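Local atomic coordinates of AT-less polyketide synthase (Streptomyces platensis subsp. rosaceus, PDB entry 4TKT), a protein that probably catalyses decarboxylative Claisen condensation, extending an acyl chain as a ketosynthase domain of the isomigrastatin polyketide synthase, whose modules lack their own acyltransferase. Residues G44-S49 with V217-Y222; R96-C101 with V253-L258; G132-A137 with G206-G211; M138-Q143 with G160-I165. All coordinates share one frame; numbering follows the deposited sequence.

Overall arrangement
Contacts 2 and 3 lie in the buried core and share one sheet: strands 252-260 and 208-214 are neighbours in it, with centres of the two contacts about 9 Å apart. Contact 3 is backbone hydrogen bonding between parallel strands, whereas contact 2 is apolar packing of helix 93-109 on the sheet. Contact 4, a surface contact, follows directly from strand 129-136 of contact 3 and is held by a leucine, a serine, a bridging water and the Q143 amide beside G160. Contact 1, whose residues are largely buried although its centre is about 25 Å from the chain's centre, relies on aromatic and proline packing; it meets contact 4 where K221 packs on Y139 and E141.

Contact 1 (G44-S49 with V217-Y222); sequences GRWDHS and VHPGKY
The indole of W46 lies over the pyrrolidine ring of P219. CB of P219 sits 3.7 Å from the centroid of the five-membered ring of W46 and 10° off its normal, a CH-pi contact over the face. The six-membered ring continues over the peptide before the proline, W46 CZ3 approaching H218 C at 3.5 Å. The first torsion of W46 (chi1 62°) places CG between the backbone N and the carbonyl carbon, a position that lets the indole lie over P219 while NE1 meets H48 ND1. The W46 NE1 to H48 ND1 bond, at 3.0 Å with the acceptor close to the indole plane, also fixes the ring's rotation.

Y222 completes an aromatic cluster. Its CD1 meets the benzo edge of W46 at CZ2, 3.8 Å away, while the edge of the H48 imidazole is directed at the tyrosine face in an offset edge-to-face pair with planes at 77°. On the other side of the proline, H218 ND1 accepts from G220 N at 3.0 Å, a capping bond at the turn into helix 220-227.

H48 NE2 bonds to S64 O and Y222 OH to W66 O, while H218 NE2 bonds to E148 on helix 142-151. Within the ketosynthase domain the contact joins the loop between strands 39-40 and 66-67 to the start of helix 220-227, with helix 142-151 packed against H218 and P219.

Contact 2 (R96-C101 with V253-L258); sequences RLFLQC and VGAVLL
Helix 96-101 runs over strand 253-258 with their axes 8.1 Å apart at closest approach and their N-to-C directions 37° apart. The nearest CA pairs, F98 with V253 and C101 with G254, fall at the first two residues of the strand segment. The overlap therefore lies at that end, and V253, G254 and A255 supply the strand's part of the interface.

V253 is central because its two methyls have separate partners. CG1, anti to the backbone N (chi1 -168°), lies 3.7 Å from C101 CB and also touches the L97 carbonyl oxygen, whereas CG2 packs on L97 CB at 3.8 Å. The side chains of L97 and V253 cross at about a right angle. F98 presents a ring edge to the strand: its CD1 is 3.9 Å from V253 CG1, and its CE1 is 3.8 Å from G254 O, both partners near the ring plane. C101 SG, anti to its own backbone N (chi1 179°), rests on the G254-A255 peptide, 3.5 Å from G254 C and 3.6 Å from A255 N, and touches A255 CB at 3.7 Å. No hydrogen bond joins the two segments; the side-chain contacts are apolar, with the F98 edge and the C101 sulfur also lying against strand backbone.

V253 and A255 bond through their backbones to R17 and A15 of strand 9-17, while G254 bonds to G212 of strand 208-214, placing the strand inside the central sheet of this thiolase-like fold. Helix 93-109 packs on one face of that sheet, where F98 also meets I165 and V169 of helix 163-173.

Contact 3 (G132-A137 with G206-G211); sequences GVFAGA and GVALAG
F134 can be followed from CB outward alongside the neighbouring strand: its CB lies 3.9 Å from L209 O, CD1 4.0 Å from that same oxygen, and CE1 4.1 Å from A208 CB. With CG beside the backbone N (chi1 -60°), the ring runs back along the sheet toward A208, on the face that also carries A210.

Beneath these contacts is a parallel ladder, the strand axes 4.5 Å apart and 7° from exact alignment. F134 N donates to L209 O at 2.8 Å, and F134 O accepts from G211 N at 3.1 Å. G132 likewise uses both backbone groups, giving its N-H to V207 O and accepting from L209 N, while G136 N bonds to G211 O. The donors and acceptors thus establish the register G132-A208 through A135-G211.

Strand 129-136 stands between 208-214 and 179-182, V133 and A135 bonding to the latter, and 208-214 has 252-260 on its other side. Helix 188-202 packs against F134 and A210 on one face, while helices 93-109 and 163-173 meet V133, A135 and L209 on the other, giving the layered helix-sheet packing of a thiolase-like core.

Contact 4 (M138-Q143 with G160-I165); sequences MYSEYQ and GSLASI
Two similar first torsions bring S140 and L162 together: OG of S140 (chi1 -68°) and CG of L162 (chi1 -71°) each stand beside their own backbone N, anti to the carbonyl carbon. The second torsion of the leucine (chi2 -178°) carries CD1 on in the extended direction, toward the backbone of M138, a selenomethionine here, and turns CD2 to S140 OG and Y139 O. L162 CD2 lies 3.4 Å from Y139 O and 3.2 Å from S140 OG, the latter a tight approach for a methyl and a hydroxyl oxygen.

Q143 approaches G160 by a different route. Its CG is anti to the backbone N and the chain is extended beyond it, laying the terminal amide beside the glycine. Q143 CD and OE1 each come to 3.7 Å from G160 CA, on the side where the glycine presents only hydrogen.

Polar linkage between the segments passes through a water. It donates to G160 O at 3.0 Å and is hydrogen-bonded to S140 OG at 3.2 Å, whereas S140 OG and G160 O themselves stand 3.6 Å apart without a direct bond. Y139 O has a separate partner in Q94 NE2 of helix 93-109, and Y139 OH bonds to E363. The contact lies at the surface, between the approaches to helices 142-151 and 163-173. Its chemistry, one water joining two polar atoms and a methyl set against others, suggests a link that depends partly on solvent.

Contact 1 (G44-S49 with V217-Y222)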
loop_
_atom_site.group_PDB
_atom_site.type_symbol
_atom_site.label_atom_id
_atom_site.label_comp_id
_atom_site.label_asym_id
_atom_site.label_seq_id
_atom_site.Cartn_x
_atom_site.Cartn_y
_atom_site.Cartn_z
ATOM N N GLY A 44 5.303 -13.364 21.017
ATOM C CA GLY A 44 4.179 -14.136 20.517
ATOM C C GLY A 44 4.525 -15.008 19.323
ATOM O O GLY A 44 4.055 -16.140 19.224
ATOM N N ARG A 45 5.351 -14.479 18.423
ATOM C CA ARG A 45 5.735 -15.179 17.198
ATOM C C ARG A 45 6.375 -16.539 17.473
ATOM O O ARG A 45 5.863 -17.574 17.045
ATOM C CB ARG A 45 6.696 -14.316 16.378
ATOM C CG ARG A 45 6.125 -12.977 15.949
ATOM C CD ARG A 45 4.943 -13.155 15.016
ATOM N NE ARG A 45 4.378 -11.874 14.609
ATOM C CZ ARG A 45 4.716 -11.227 13.500
ATOM N NH1 ARG A 45 5.618 -11.744 12.677
ATOM N NH2 ARG A 45 4.150 -10.063 13.208
ATOM N N TRP A 46 7.500 -16.525 18.182
ATOM C CA TRP A 46 8.180 -17.751 18.592
ATOM C C TRP A 46 9.175 -17.453 19.709
ATOM O O TRP A 46 9.473 -16.292 19.990
ATOM C CB TRP A 46 8.896 -18.405 17.403
ATOM C CG TRP A 46 9.972 -17.554 16.786
ATOM C CD1 TRP A 46 11.255 -17.402 17.231
ATOM C CD2 TRP A 46 9.861 -16.751 15.604
ATOM N NE1 TRP A 46 11.945 -16.548 16.405
ATOM C CE2 TRP A 46 11.113 -16.134 15.398
ATOM C CE3 TRP A 46 8.825 -16.489 14.702
ATOM C CZ2 TRP A 46 11.356 -15.274 14.328
ATOM C CZ3 TRP A 46 9.067 -15.633 13.640
ATOM C CH2 TRP A 46 10.323 -15.036 13.462
ATOM N N ASP A 47 9.684 -18.500 20.348
ATOM C CA ASP A 47 10.716 -18.326 21.364
ATOM C C ASP A 47 12.079 -18.194 20.697
ATOM O O ASP A 47 12.702 -19.190 20.333
ATOM C CB ASP A 47 10.718 -19.491 22.347
ATOM C CG ASP A 47 11.693 -19.285 23.487
ATOM O OD1 ASP A 47 12.051 -18.120 23.758
ATOM O OD2 ASP A 47 12.097 -20.286 24.114
ATOM N N HIS A 48 12.538 -16.956 20.546
ATOM C CA HIS A 48 13.749 -16.682 19.784
ATOM C C HIS A 48 15.017 -17.055 20.548
ATOM O O HIS A 48 16.100 -17.127 19.965
ATOM C CB HIS A 48 13.797 -15.208 19.382
ATOM C CG HIS A 48 14.766 -14.917 18.280
ATOM N ND1 HIS A 48 14.663 -15.487 17.029
ATOM C CD2 HIS A 48 15.861 -14.121 18.242
ATOM C CE1 HIS A 48 15.650 -15.052 16.267
ATOM N NE2 HIS A 48 16.391 -14.221 16.979
ATOM N N SER A 49 14.883 -17.302 21.847
ATOM C CA SER A 49 16.029 -17.691 22.664
ATOM C C SER A 49 16.529 -19.071 22.259
ATOM O O SER A 49 17.665 -19.440 22.555
ATOM C CB SER A 49 15.672 -17.680 24.151
ATOM O OG SER A 49 15.031 -18.886 24.530
ATOM N N VAL A 217 6.601 -14.892 9.593
ATOM C CA VAL A 217 5.759 -15.709 10.460
ATOM C C VAL A 217 6.488 -16.921 11.037
ATOM O O VAL A 217 5.951 -17.628 11.889
ATOM C CB VAL A 217 4.511 -16.197 9.705
ATOM C CG1 VAL A 217 3.850 -15.037 8.974
ATOM C CG2 VAL A 217 4.885 -17.282 8.724
ATOM N N HIS A 218 7.713 -17.152 10.580
ATOM C CA HIS A 218 8.450 -18.360 10.936
ATOM C C HIS A 218 9.922 -18.036 11.222
ATOM O O HIS A 218 10.507 -17.170 10.574
ATOM C CB HIS A 218 8.321 -19.387 9.810
ATOM C CG HIS A 218 8.723 -20.776 10.196
ATOM N ND1 HIS A 218 10.004 -21.254 10.027
ATOM C CD2 HIS A 218 8.009 -21.794 10.731
ATOM C CE1 HIS A 218 10.064 -22.505 10.445
ATOM N NE2 HIS A 218 8.866 -22.857 10.877
ATOM N N PRO A 219 10.523 -18.725 12.203
ATOM C CA PRO A 219 11.921 -18.450 12.560
ATOM C C PRO A 219 12.925 -18.850 11.474
ATOM O O PRO A 219 14.066 -18.385 11.501
ATOM C CB PRO A 219 12.129 -19.287 13.827
ATOM C CG PRO A 219 11.092 -20.356 13.755
ATOM C CD PRO A 219 9.908 -19.715 13.104
ATOM N N GLY A 220 12.500 -19.690 10.536
ATOM C CA GLY A 220 13.370 -20.181 9.483
ATOM C C GLY A 220 14.106 -19.095 8.721
ATOM O O GLY A 220 15.297 -19.229 8.432
ATOM N N LYS A 221 13.397 -18.017 8.402
ATOM C CA LYS A 221 13.984 -16.898 7.674
ATOM C C LYS A 221 15.187 -16.327 8.414
ATOM O O LYS A 221 16.168 -15.914 7.801
ATOM C CB LYS A 221 12.945 -15.801 7.450
ATOM C CG LYS A 221 13.474 -14.588 6.706
ATOM C CD LYS A 221 12.513 -13.410 6.797
ATOM C CE LYS A 221 11.175 -13.723 6.150
ATOM N NZ LYS A 221 10.257 -12.550 6.189
ATOM N N TYR A 222 15.105 -16.315 9.740
ATOM C CA TYR A 222 16.173 -15.765 10.560
ATOM C C TYR A 222 17.361 -16.713 10.662
ATOM O O TYR A 222 18.508 -16.271 10.700
ATOM C CB TYR A 222 15.641 -15.410 11.948
ATOM C CG TYR A 222 14.956 -14.066 11.961
ATOM C CD1 TYR A 222 13.628 -13.937 11.571
ATOM C CD2 TYR A 222 15.647 -12.920 12.328
ATOM C CE1 TYR A 222 13.003 -12.702 11.564
ATOM C CE2 TYR A 222 15.033 -11.682 12.324
ATOM C CZ TYR A 222 13.711 -11.579 11.941
ATOM O OH TYR A 222 13.099 -10.350 11.938
#

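Contact 2 (R96-C101 with V253-L258)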
loop_
_atom_site.group_PDB
_atom_site.type_symbol
_atom_site.label_atom_id
_atom_site.label_comp_id
_atom_site.label_asym_id
_atom_site.label_seq_id
_atom_site.Cartn_x
_atom_site.Cartn_y
_atom_site.Cartn_z
ATOM N N ARG A 96 -4.545 -13.282 3.741
ATOM C CA ARG A 96 -5.533 -12.607 4.573
ATOM C C ARG A 96 -5.314 -11.099 4.595
ATOM O O ARG A 96 -6.253 -10.328 4.394
ATOM C CB ARG A 96 -5.504 -13.160 6.001
ATOM C CG ARG A 96 -5.967 -14.607 6.124
ATOM C CD ARG A 96 -6.083 -15.014 7.586
ATOM N NE ARG A 96 -5.133 -16.057 7.956
ATOM C CZ ARG A 96 -4.685 -16.253 9.192
ATOM N NH1 ARG A 96 -5.090 -15.466 10.178
ATOM N NH2 ARG A 96 -3.826 -17.231 9.442
ATOM N N LEU A 97 -4.074 -10.680 4.824
ATOM C CA LEU A 97 -3.768 -9.259 4.937
ATOM C C LEU A 97 -3.852 -8.538 3.594
ATOM O O LEU A 97 -4.134 -7.341 3.546
ATOM C CB LEU A 97 -2.382 -9.052 5.552
ATOM C CG LEU A 97 -2.216 -9.497 7.007
ATOM C CD1 LEU A 97 -1.000 -8.838 7.640
ATOM C CD2 LEU A 97 -3.466 -9.197 7.811
ATOM N N PHE A 98 -3.607 -9.259 2.505
ATOM C CA PHE A 98 -3.668 -8.642 1.188
ATOM C C PHE A 98 -5.119 -8.436 0.775
ATOM O O PHE A 98 -5.446 -7.458 0.102
ATOM C CB PHE A 98 -2.928 -9.482 0.146
ATOM C CG PHE A 98 -2.648 -8.741 -1.132
ATOM C CD1 PHE A 98 -1.831 -7.621 -1.133
ATOM C CD2 PHE A 98 -3.203 -9.160 -2.330
ATOM C CE1 PHE A 98 -1.572 -6.932 -2.304
ATOM C CE2 PHE A 98 -2.947 -8.478 -3.507
ATOM C CZ PHE A 98 -2.129 -7.361 -3.495
ATOM N N LEU A 99 -5.986 -9.357 1.184
ATOM C CA LEU A 99 -7.421 -9.188 0.987
ATOM C C LEU A 99 -7.892 -7.879 1.609
ATOM O O LEU A 99 -8.574 -7.085 0.962
ATOM C CB LEU A 99 -8.197 -10.362 1.587
ATOM C CG LEU A 99 -8.576 -11.499 0.639
ATOM C CD1 LEU A 99 -9.234 -12.635 1.403
ATOM C CD2 LEU A 99 -9.496 -10.987 -0.459
ATOM N N GLN A 100 -7.515 -7.658 2.865
ATOM C CA GLN A 100 -7.912 -6.454 3.587
ATOM C C GLN A 100 -7.270 -5.211 2.977
ATOM O O GLN A 100 -7.887 -4.150 2.909
ATOM C CB GLN A 100 -7.548 -6.583 5.068
ATOM C CG GLN A 100 -8.344 -7.669 5.785
ATOM C CD GLN A 100 -8.056 -7.742 7.272
ATOM O OE1 GLN A 100 -7.035 -7.245 7.746
ATOM N NE2 GLN A 100 -8.963 -8.364 8.019
ATOM N N CYS A 101 -6.030 -5.359 2.527
ATOM C CA CYS A 101 -5.326 -4.295 1.829
ATOM C C CYS A 101 -6.029 -3.917 0.526
ATOM O O CYS A 101 -6.158 -2.739 0.198
ATOM C CB CYS A 101 -3.889 -4.719 1.541
ATOM S SG CYS A 101 -2.914 -3.496 0.654
ATOM N N VAL A 253 2.404 -4.816 4.021
ATOM C CA VAL A 253 1.407 -5.083 2.992
ATOM C C VAL A 253 0.979 -3.765 2.365
ATOM O O VAL A 253 0.616 -2.831 3.076
ATOM C CB VAL A 253 0.157 -5.798 3.547
ATOM C CG1 VAL A 253 -0.705 -6.304 2.403
ATOM C CG2 VAL A 253 0.543 -6.945 4.465
ATOM N N GLY A 254 1.017 -3.681 1.042
ATOM C CA GLY A 254 0.626 -2.460 0.364
ATOM C C GLY A 254 0.091 -2.720 -1.027
ATOM O O GLY A 254 0.361 -3.768 -1.617
ATOM N N ALA A 255 -0.669 -1.764 -1.551
ATOM C CA ALA A 255 -1.216 -1.877 -2.899
ATOM C C ALA A 255 -1.596 -0.519 -3.478
ATOM O O ALA A 255 -1.852 0.435 -2.744
ATOM C CB ALA A 255 -2.422 -2.799 -2.904
ATOM N N VAL A 256 -1.616 -0.443 -4.804
ATOM C CA VAL A 256 -2.108 0.738 -5.500
ATOM C C VAL A 256 -3.131 0.330 -6.549
ATOM O O VAL A 256 -3.045 -0.755 -7.125
ATOM C CB VAL A 256 -0.970 1.525 -6.180
ATOM C CG1 VAL A 256 -0.177 2.309 -5.156
ATOM C CG2 VAL A 256 -0.065 0.589 -6.961
ATOM N N LEU A 257 -4.110 1.198 -6.783
ATOM C CA LEU A 257 -5.048 1.003 -7.877
ATOM C C LEU A 257 -4.569 1.814 -9.074
ATOM O O LEU A 257 -4.459 3.038 -8.997
ATOM C CB LEU A 257 -6.465 1.416 -7.470
ATOM C CG LEU A 257 -7.595 0.941 -8.388
ATOM C CD1 LEU A 257 -7.576 -0.572 -8.529
ATOM C CD2 LEU A 257 -8.947 1.403 -7.873
ATOM N N LEU A 258 -4.270 1.127 -10.173
ATOM C CA LEU A 258 -3.683 1.776 -11.340
ATOM C C LEU A 258 -4.678 1.923 -12.485
ATOM O O LEU A 258 -5.571 1.094 -12.661
ATOM C CB LEU A 258 -2.457 0.998 -11.815
ATOM C CG LEU A 258 -1.343 0.851 -10.782
ATOM C CD1 LEU A 258 -0.143 0.153 -11.396
ATOM C CD2 LEU A 258 -0.958 2.211 -10.229
#

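Contact 3 (G132-A137 with G206-G211)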
loop_
_atom_site.group_PDB
_atom_site.type_symbol
_atom_site.label_atom_id
_atom_site.label_comp_id
_atom_site.label_asym_id
_atom_site.label_seq_id
_atom_site.Cartn_x
_atom_site.Cartn_y
_atom_site.Cartn_z
ATOM N N GLY A 132 -7.577 -6.022 -13.017
ATOM C CA GLY A 132 -6.445 -6.929 -12.935
ATOM C C GLY A 132 -5.796 -6.900 -11.564
ATOM O O GLY A 132 -5.795 -5.872 -10.892
ATOM N N VAL A 133 -5.244 -8.033 -11.141
ATOM C CA VAL A 133 -4.602 -8.119 -9.834
ATOM C C VAL A 133 -3.185 -8.665 -9.963
ATOM O O VAL A 133 -2.980 -9.795 -10.404
ATOM C CB VAL A 133 -5.409 -9.002 -8.860
ATOM C CG1 VAL A 133 -4.778 -8.981 -7.480
ATOM C CG2 VAL A 133 -6.851 -8.522 -8.784
ATOM N N PHE A 134 -2.212 -7.848 -9.581
ATOM C CA PHE A 134 -0.806 -8.205 -9.706
ATOM C C PHE A 134 -0.128 -8.092 -8.355
ATOM O O PHE A 134 0.107 -6.992 -7.858
ATOM C CB PHE A 134 -0.111 -7.308 -10.728
ATOM C CG PHE A 134 -0.704 -7.390 -12.101
ATOM C CD1 PHE A 134 -1.806 -6.627 -12.440
ATOM C CD2 PHE A 134 -0.166 -8.241 -13.052
ATOM C CE1 PHE A 134 -2.359 -6.706 -13.700
ATOM C CE2 PHE A 134 -0.713 -8.325 -14.314
ATOM C CZ PHE A 134 -1.811 -7.556 -14.639
ATOM N N ALA A 135 0.184 -9.238 -7.763
ATOM C CA ALA A 135 0.744 -9.271 -6.421
ATOM C C ALA A 135 2.187 -9.754 -6.429
ATOM O O ALA A 135 2.553 -10.632 -7.204
ATOM C CB ALA A 135 -0.104 -10.155 -5.525
ATOM N N GLY A 136 3.004 -9.172 -5.561
ATOM C CA GLY A 136 4.375 -9.612 -5.398
ATOM C C GLY A 136 4.589 -10.232 -4.032
ATOM O O GLY A 136 4.245 -9.636 -3.011
ATOM N N ALA A 137 5.149 -11.437 -4.014
ATOM C CA ALA A 137 5.472 -12.123 -2.769
ATOM C C ALA A 137 6.564 -13.149 -3.030
ATOM O O ALA A 137 6.717 -13.612 -4.157
ATOM C CB ALA A 137 4.242 -12.784 -2.186
ATOM N N GLY A 206 -9.010 -2.686 -17.647
ATOM C CA GLY A 206 -9.286 -1.266 -17.513
ATOM C C GLY A 206 -8.598 -0.655 -16.309
ATOM O O GLY A 206 -8.028 0.430 -16.390
ATOM N N VAL A 207 -8.669 -1.349 -15.180
ATOM C CA VAL A 207 -7.947 -0.929 -13.989
ATOM C C VAL A 207 -7.112 -2.091 -13.485
ATOM O O VAL A 207 -7.354 -3.244 -13.845
ATOM C CB VAL A 207 -8.892 -0.448 -12.867
ATOM C CG1 VAL A 207 -9.856 0.596 -13.398
ATOM C CG2 VAL A 207 -9.647 -1.620 -12.263
ATOM N N ALA A 208 -6.126 -1.790 -12.651
ATOM C CA ALA A 208 -5.265 -2.834 -12.127
ATOM C C ALA A 208 -4.872 -2.563 -10.686
ATOM O O ALA A 208 -4.430 -1.469 -10.336
ATOM C CB ALA A 208 -4.024 -2.983 -12.990
ATOM N N LEU A 209 -5.048 -3.579 -9.855
ATOM C CA LEU A 209 -4.554 -3.550 -8.493
ATOM C C LEU A 209 -3.148 -4.142 -8.470
ATOM O O LEU A 209 -2.945 -5.288 -8.871
ATOM C CB LEU A 209 -5.489 -4.330 -7.574
ATOM C CG LEU A 209 -5.449 -3.973 -6.094
ATOM C CD1 LEU A 209 -5.787 -2.508 -5.911
ATOM C CD2 LEU A 209 -6.421 -4.853 -5.329
ATOM N N ALA A 210 -2.175 -3.356 -8.024
ATOM C CA ALA A 210 -0.800 -3.831 -7.948
ATOM C C ALA A 210 -0.225 -3.576 -6.565
ATOM O O ALA A 210 -0.403 -2.499 -6.002
ATOM C CB ALA A 210 0.057 -3.164 -9.009
ATOM N N GLY A 211 0.461 -4.572 -6.017
ATOM C CA GLY A 211 1.055 -4.430 -4.703
ATOM C C GLY A 211 1.913 -5.609 -4.303
ATOM O O GLY A 211 2.124 -6.537 -5.085
#

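Contact 4 (M138-Q143 with G160-I165)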
loop_
_atom_site.group_PDB
_atom_site.type_symbol
_atom_site.label_atom_id
_atom_site.label_comp_id
_atom_site.label_asym_id
_atom_site.label_seq_id
_atom_site.Cartn_x
_atom_site.Cartn_y
_atom_site.Cartn_z
HETATM N N MSE A 138 7.319 -13.511 -1.996
HETATM C CA MSE A 138 8.434 -14.430 -2.191
HETATM C C MSE A 138 8.527 -15.553 -1.155
HETATM O O MSE A 138 9.253 -16.523 -1.365
HETATM C CB MSE A 138 9.752 -13.653 -2.210
HETATM C CG MSE A 138 10.086 -12.924 -0.919
HETATM SE SE MSE A 138 11.848 -12.066 -0.978
HETATM C CE MSE A 138 12.972 -13.653 -1.096
ATOM N N TYR A 139 7.800 -15.435 -0.048
ATOM C CA TYR A 139 7.865 -16.452 1.004
ATOM C C TYR A 139 6.561 -17.217 1.170
ATOM O O TYR A 139 5.480 -16.634 1.122
ATOM C CB TYR A 139 8.238 -15.821 2.348
ATOM C CG TYR A 139 9.651 -15.296 2.425
ATOM C CD1 TYR A 139 10.734 -16.165 2.444
ATOM C CD2 TYR A 139 9.900 -13.931 2.502
ATOM C CE1 TYR A 139 12.031 -15.689 2.520
ATOM C CE2 TYR A 139 11.194 -13.444 2.580
ATOM C CZ TYR A 139 12.255 -14.330 2.588
ATOM O OH TYR A 139 13.545 -13.856 2.664
ATOM N N SER A 140 6.677 -18.525 1.376
ATOM C CA SER A 140 5.541 -19.362 1.747
ATOM C C SER A 140 5.859 -20.116 3.027
ATOM O O SER A 140 5.999 -21.336 3.017
ATOM C CB SER A 140 5.193 -20.346 0.634
ATOM O OG SER A 140 4.672 -19.671 -0.493
ATOM N N GLU A 141 5.968 -19.380 4.129
ATOM C CA GLU A 141 6.460 -19.939 5.382
ATOM C C GLU A 141 5.392 -20.588 6.259
ATOM O O GLU A 141 5.698 -21.519 7.002
ATOM C CB GLU A 141 7.164 -18.853 6.187
ATOM C CG GLU A 141 8.471 -18.392 5.584
ATOM C CD GLU A 141 9.202 -17.421 6.486
ATOM O OE1 GLU A 141 8.560 -16.464 6.979
ATOM O OE2 GLU A 141 10.414 -17.625 6.710
ATOM N N TYR A 142 4.159 -20.090 6.186
ATOM C CA TYR A 142 3.059 -20.612 7.002
ATOM C C TYR A 142 2.954 -22.125 6.826
ATOM O O TYR A 142 2.783 -22.874 7.787
ATOM C CB TYR A 142 1.747 -19.928 6.617
ATOM C CG TYR A 142 0.679 -19.944 7.687
ATOM C CD1 TYR A 142 0.936 -19.459 8.962
ATOM C CD2 TYR A 142 -0.596 -20.416 7.413
ATOM C CE1 TYR A 142 -0.043 -19.463 9.939
ATOM C CE2 TYR A 142 -1.581 -20.424 8.381
ATOM C CZ TYR A 142 -1.301 -19.946 9.641
ATOM O OH TYR A 142 -2.282 -19.951 10.608
ATOM N N GLN A 143 3.080 -22.544 5.574
ATOM C CA GLN A 143 3.192 -23.939 5.166
ATOM C C GLN A 143 4.065 -24.810 6.083
ATOM O O GLN A 143 3.734 -25.964 6.360
ATOM C CB GLN A 143 3.753 -23.965 3.746
ATOM C CG GLN A 143 3.521 -25.228 2.965
ATOM C CD GLN A 143 4.085 -25.117 1.568
ATOM O OE1 GLN A 143 4.806 -24.168 1.256
ATOM N NE2 GLN A 143 3.757 -26.080 0.714
ATOM N N GLY A 160 0.418 -23.691 0.579
ATOM C CA GLY A 160 1.497 -22.748 0.360
ATOM C C GLY A 160 1.529 -22.253 -1.073
ATOM O O GLY A 160 2.556 -22.340 -1.744
ATOM N N SER A 161 0.399 -21.734 -1.543
ATOM C CA SER A 161 0.294 -21.246 -2.912
ATOM C C SER A 161 0.329 -19.727 -2.969
ATOM O O SER A 161 -0.613 -19.064 -2.539
ATOM C CB SER A 161 -0.990 -21.752 -3.569
ATOM O OG SER A 161 -1.046 -21.350 -4.926
ATOM N N LEU A 162 1.414 -19.185 -3.512
ATOM C CA LEU A 162 1.572 -17.741 -3.642
ATOM C C LEU A 162 0.536 -17.139 -4.586
ATOM O O LEU A 162 0.171 -15.972 -4.451
ATOM C CB LEU A 162 2.984 -17.402 -4.126
ATOM C CG LEU A 162 4.101 -17.635 -3.106
ATOM C CD1 LEU A 162 5.444 -17.220 -3.672
ATOM C CD2 LEU A 162 3.807 -16.885 -1.817
ATOM N N ALA A 163 0.062 -17.941 -5.536
ATOM C CA ALA A 163 -0.955 -17.500 -6.485
ATOM C C ALA A 163 -2.248 -17.099 -5.786
ATOM O O ALA A 163 -2.985 -16.241 -6.275
ATOM C CB ALA A 163 -1.237 -18.590 -7.504
ATOM N N SER A 164 -2.522 -17.729 -4.647
ATOM C CA SER A 164 -3.752 -17.472 -3.911
ATOM C C SER A 164 -3.843 -16.024 -3.461
ATOM O O SER A 164 -4.937 -15.480 -3.336
ATOM C CB SER A 164 -3.860 -18.399 -2.703
ATOM O OG SER A 164 -4.083 -19.733 -3.118
ATOM N N ILE A 165 -2.693 -15.406 -3.221
ATOM C CA ILE A 165 -2.648 -14.008 -2.814
ATOM C C ILE A 165 -3.365 -13.124 -3.832
ATOM O O ILE A 165 -4.172 -12.272 -3.467
ATOM C CB ILE A 165 -1.198 -13.523 -2.634
ATOM C CG1 ILE A 165 -0.528 -14.290 -1.494
ATOM C CG2 ILE A 165 -1.159 -12.032 -2.348
ATOM C CD1 ILE A 165 0.917 -13.911 -1.275
HETATM O O HOH W 1 4.676 -21.077 -3.370
#